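Local coordinates for Low molecular weight phosphotyrosine phosphatase family protein (Streptococcus pyogenes, PDB 5GOT) that probably removes phosphate from phosphotyrosine in proteins by hydrolysing the phosphate monoester, as a low molecular weight protein tyrosine phosphatase, at residues Y106-P114 against L128-R139. Numbering follows the deposited sequence.
Sequences YLFREGGVP and LVRKGCQDWLSR
Trp136 of helix 122-140 gives the one hydrogen bond between the segments: NE1 donates to a lone pair of Phe108 O in the carbonyl plane at 2.8 Å, but the bond is bent (138°) and the oxygen lies tilted out of the indole plane. The six-membered ring of Trp136 turns its edge toward the Tyr106 face, offset, planes at 84°, with CH2 3.6 Å from Tyr106 CD2. Phe108 completes the aromatic cluster, oblique to the five-membered ring. Its CB points away from the helix, but with CG anti to the backbone N (chi1 -179°) the ring swings back: CZ lies 3.5 Å from Val129 O, in the ring plane, and Gly132, with no side chain, lets CE2 within 3.8 Å of its CA. Toward the start of 128-139, Leu128 forks: CD1 presses on Pro114 CD (3.5 Å, tight), while CD2 lies over one face of the Arg109 guanidinium, whose NH1 donates to Gly112 O across the type II turn. Apolar and aromatic contacts thus do most of the joining of helix to edge-strand exit, one bent indole bond satisfying Phe108 O; beyond, Val113 O accepts from Arg14, and the Asp-Pro motif after Pro114 probably belongs to the active-site loop, as in this family.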
loop_
_atom_site.group_PDB
_atom_site.type_symbol
_atom_site.label_atom_id
_atom_site.label_comp_id
_atom_site.label_asym_id
_atom_site.label_seq_id
_atom_site.Cartn_x
_atom_site.Cartn_y
_atom_site.Cartn_z
ATOM N N TYR A 106 -0.328 -1.708 -10.636
ATOM C CA TYR A 106 0.542 -0.547 -10.758
ATOM C C TYR A 106 1.766 -0.700 -9.863
ATOM O O TYR A 106 1.725 -1.369 -8.829
ATOM C CB TYR A 106 -0.159 0.759 -10.335
ATOM C CG TYR A 106 -1.401 1.155 -11.125
ATOM C CD1 TYR A 106 -2.623 0.532 -10.891
ATOM C CD2 TYR A 106 -1.359 2.192 -12.059
ATOM C CE1 TYR A 106 -3.765 0.899 -11.587
ATOM C CE2 TYR A 106 -2.510 2.571 -12.767
ATOM C CZ TYR A 106 -3.705 1.922 -12.512
ATOM O OH TYR A 106 -4.865 2.266 -13.182
ATOM N N LEU A 107 2.846 -0.037 -10.253
ATOM C CA LEU A 107 4.013 0.117 -9.396
ATOM C C LEU A 107 3.846 1.365 -8.534
ATOM O O LEU A 107 3.527 2.441 -9.048
ATOM C CB LEU A 107 5.284 0.216 -10.239
ATOM C CG LEU A 107 6.590 0.350 -9.449
ATOM C CD1 LEU A 107 6.832 -0.894 -8.615
ATOM C CD2 LEU A 107 7.749 0.573 -10.417
ATOM N N PHE A 108 4.091 1.221 -7.225
ATOM C CA PHE A 108 3.884 2.330 -6.294
ATOM C C PHE A 108 4.633 3.594 -6.706
ATOM O O PHE A 108 4.082 4.698 -6.615
ATOM C CB PHE A 108 4.298 1.916 -4.876
ATOM C CG PHE A 108 4.083 2.990 -3.854
ATOM C CD1 PHE A 108 2.837 3.163 -3.266
ATOM C CD2 PHE A 108 5.135 3.813 -3.456
ATOM C CE1 PHE A 108 2.630 4.153 -2.315
ATOM C CE2 PHE A 108 4.941 4.797 -2.508
ATOM C CZ PHE A 108 3.679 4.975 -1.940
ATOM N N ARG A 109 5.892 3.463 -7.123
ATOM C CA ARG A 109 6.655 4.609 -7.584
ATOM C C ARG A 109 7.753 4.110 -8.511
ATOM O O ARG A 109 8.343 3.055 -8.275
ATOM C CB ARG A 109 7.248 5.416 -6.409
ATOM C CG ARG A 109 8.403 4.736 -5.689
ATOM C CD ARG A 109 8.934 5.589 -4.514
ATOM N NE ARG A 109 9.446 6.895 -4.928
ATOM C CZ ARG A 109 10.698 7.120 -5.327
ATOM N NH1 ARG A 109 11.569 6.122 -5.382
ATOM N NH2 ARG A 109 11.080 8.342 -5.680
ATOM N N GLU A 110 8.004 4.862 -9.577
ATOM C CA GLU A 110 9.036 4.467 -10.525
ATOM C C GLU A 110 10.393 4.408 -9.833
ATOM O O GLU A 110 10.738 5.283 -9.035
ATOM C CB GLU A 110 9.057 5.443 -11.703
ATOM C CG GLU A 110 7.783 5.338 -12.545
ATOM C CD GLU A 110 7.618 3.956 -13.144
ATOM O OE1 GLU A 110 8.510 3.524 -13.901
ATOM O OE2 GLU A 110 6.603 3.279 -12.849
ATOM N N GLY A 111 11.150 3.351 -10.128
ATOM C CA GLY A 111 12.362 3.040 -9.380
ATOM C C GLY A 111 12.132 2.189 -8.141
ATOM O O GLY A 111 12.918 1.282 -7.840
ATOM N N GLY A 112 11.080 2.492 -7.389
ATOM C CA GLY A 112 10.600 1.621 -6.335
ATOM C C GLY A 112 10.841 2.209 -4.954
ATOM O O GLY A 112 11.390 3.297 -4.787
ATOM N N VAL A 113 10.384 1.463 -3.958
ATOM C CA VAL A 113 10.583 1.805 -2.554
ATOM C C VAL A 113 11.594 0.819 -1.980
ATOM O O VAL A 113 11.344 -0.393 -2.006
ATOM C CB VAL A 113 9.260 1.766 -1.776
ATOM C CG1 VAL A 113 9.498 2.061 -0.322
ATOM C CG2 VAL A 113 8.285 2.775 -2.357
ATOM N N PRO A 114 12.747 1.278 -1.494
ATOM C CA PRO A 114 13.721 0.354 -0.900
ATOM C C PRO A 114 13.066 -0.497 0.180
ATOM O O PRO A 114 12.207 -0.031 0.930
ATOM C CB PRO A 114 14.793 1.284 -0.324
ATOM C CG PRO A 114 14.667 2.541 -1.136
ATOM C CD PRO A 114 13.205 2.676 -1.444
ATOM N N LEU A 128 9.586 8.091 1.412
ATOM C CA LEU A 128 9.216 7.723 0.042
ATOM C C LEU A 128 7.758 7.298 -0.063
ATOM O O LEU A 128 7.110 7.542 -1.092
ATOM C CB LEU A 128 10.135 6.613 -0.459
ATOM C CG LEU A 128 11.561 7.134 -0.570
ATOM C CD1 LEU A 128 12.549 6.009 -0.789
ATOM C CD2 LEU A 128 11.635 8.160 -1.694
ATOM N N VAL A 129 7.233 6.639 0.970
ATOM C CA VAL A 129 5.827 6.245 0.963
ATOM C C VAL A 129 4.945 7.475 1.062
ATOM O O VAL A 129 3.907 7.582 0.400
ATOM C CB VAL A 129 5.563 5.267 2.118
ATOM C CG1 VAL A 129 4.072 5.174 2.425
ATOM C CG2 VAL A 129 6.131 3.921 1.773
ATOM N N ARG A 130 5.360 8.421 1.901
ATOM C CA ARG A 130 4.612 9.650 2.118
ATOM C C ARG A 130 4.535 10.482 0.838
ATOM O O ARG A 130 3.470 11.017 0.501
ATOM C CB ARG A 130 5.276 10.420 3.269
ATOM C CG ARG A 130 4.831 11.861 3.483
ATOM C CD ARG A 130 3.529 11.873 4.202
ATOM N NE ARG A 130 2.875 13.191 4.137
ATOM C CZ ARG A 130 1.693 13.455 4.693
ATOM N NH1 ARG A 130 1.187 14.675 4.572
ATOM N NH2 ARG A 130 1.039 12.491 5.372
ATOM N N LYS A 131 5.648 10.580 0.098
ATOM C CA LYS A 131 5.637 11.298 -1.175
ATOM C C LYS A 131 4.851 10.538 -2.240
ATOM O O LYS A 131 4.105 11.145 -3.018
ATOM C CB LYS A 131 7.072 11.555 -1.645
ATOM C CG LYS A 131 7.872 12.479 -0.719
ATOM C CD LYS A 131 9.198 12.956 -1.338
ATOM C CE LYS A 131 10.249 11.846 -1.429
ATOM N NZ LYS A 131 11.544 12.324 -2.011
ATOM N N GLY A 132 5.018 9.214 -2.302
ATOM C CA GLY A 132 4.288 8.424 -3.280
ATOM C C GLY A 132 2.790 8.413 -3.031
ATOM O O GLY A 132 1.992 8.358 -3.974
ATOM N N CYS A 133 2.383 8.452 -1.764
ATOM C CA CYS A 133 0.962 8.574 -1.465
ATOM C C CYS A 133 0.417 9.904 -1.964
ATOM O O CYS A 133 -0.701 9.962 -2.489
ATOM C CB CYS A 133 0.715 8.407 0.036
ATOM S SG CYS A 133 0.816 6.674 0.580
ATOM N N GLN A 134 1.202 10.979 -1.830
ATOM C CA GLN A 134 0.777 12.273 -2.360
ATOM C C GLN A 134 0.598 12.210 -3.871
ATOM O O GLN A 134 -0.361 12.770 -4.413
ATOM C CB GLN A 134 1.791 13.358 -1.989
ATOM C CG GLN A 134 1.638 13.894 -0.570
ATOM C CD GLN A 134 0.312 14.609 -0.365
ATOM O OE1 GLN A 134 -0.272 15.142 -1.314
ATOM N NE2 GLN A 134 -0.181 14.610 0.875
ATOM N N ASP A 135 1.511 11.526 -4.565
ATOM C CA ASP A 135 1.402 11.403 -6.010
ATOM C C ASP A 135 0.180 10.592 -6.410
ATOM O O ASP A 135 -0.521 10.961 -7.357
ATOM C CB ASP A 135 2.671 10.791 -6.584
ATOM C CG ASP A 135 3.856 11.735 -6.490
ATOM O OD1 ASP A 135 3.670 12.900 -6.052
ATOM O OD2 ASP A 135 4.966 11.317 -6.871
ATOM N N TRP A 136 -0.095 9.487 -5.704
ATOM C CA TRP A 136 -1.289 8.704 -6.014
ATOM C C TRP A 136 -2.558 9.515 -5.795
ATOM O O TRP A 136 -3.517 9.396 -6.565
ATOM C CB TRP A 136 -1.319 7.408 -5.195
ATOM C CG TRP A 136 -0.411 6.397 -5.814
ATOM C CD1 TRP A 136 0.767 5.911 -5.301
ATOM C CD2 TRP A 136 -0.560 5.806 -7.106
ATOM N NE1 TRP A 136 1.346 5.040 -6.195
ATOM C CE2 TRP A 136 0.546 4.957 -7.309
ATOM C CE3 TRP A 136 -1.526 5.911 -8.116
ATOM C CZ2 TRP A 136 0.709 4.215 -8.476
ATOM C CZ3 TRP A 136 -1.366 5.167 -9.269
ATOM C CH2 TRP A 136 -0.260 4.332 -9.443
ATOM N N LEU A 137 -2.570 10.374 -4.777
ATOM C CA LEU A 137 -3.727 11.234 -4.555
ATOM C C LEU A 137 -3.976 12.136 -5.760
ATOM O O LEU A 137 -5.107 12.244 -6.248
ATOM C CB LEU A 137 -3.509 12.068 -3.295
ATOM C CG LEU A 137 -4.724 12.808 -2.743
ATOM C CD1 LEU A 137 -5.633 11.845 -1.997
ATOM C CD2 LEU A 137 -4.275 13.982 -1.850
ATOM N N SER A 138 -2.923 12.795 -6.252
ATOM C CA SER A 138 -3.079 13.689 -7.391
ATOM C C SER A 138 -3.436 12.914 -8.648
ATOM O O SER A 138 -4.080 13.451 -9.555
ATOM C CB SER A 138 -1.798 14.486 -7.612
ATOM O OG SER A 138 -0.860 13.688 -8.302
ATOM N N ARG A 139 -3.043 11.649 -8.708
ATOM C CA ARG A 139 -3.365 10.826 -9.859
ATOM C C ARG A 139 -4.812 10.339 -9.819
ATOM O O ARG A 139 -5.493 10.313 -10.852
ATOM C CB ARG A 139 -2.392 9.653 -9.908
ATOM C CG ARG A 139 -2.424 8.888 -11.174
ATOM C CD ARG A 139 -1.123 9.035 -11.953
ATOM N NE ARG A 139 -1.159 8.034 -13.008
ATOM C CZ ARG A 139 -0.371 6.968 -13.062
ATOM N NH1 ARG A 139 0.579 6.793 -12.149
ATOM N NH2 ARG A 139 -0.521 6.094 -14.055
#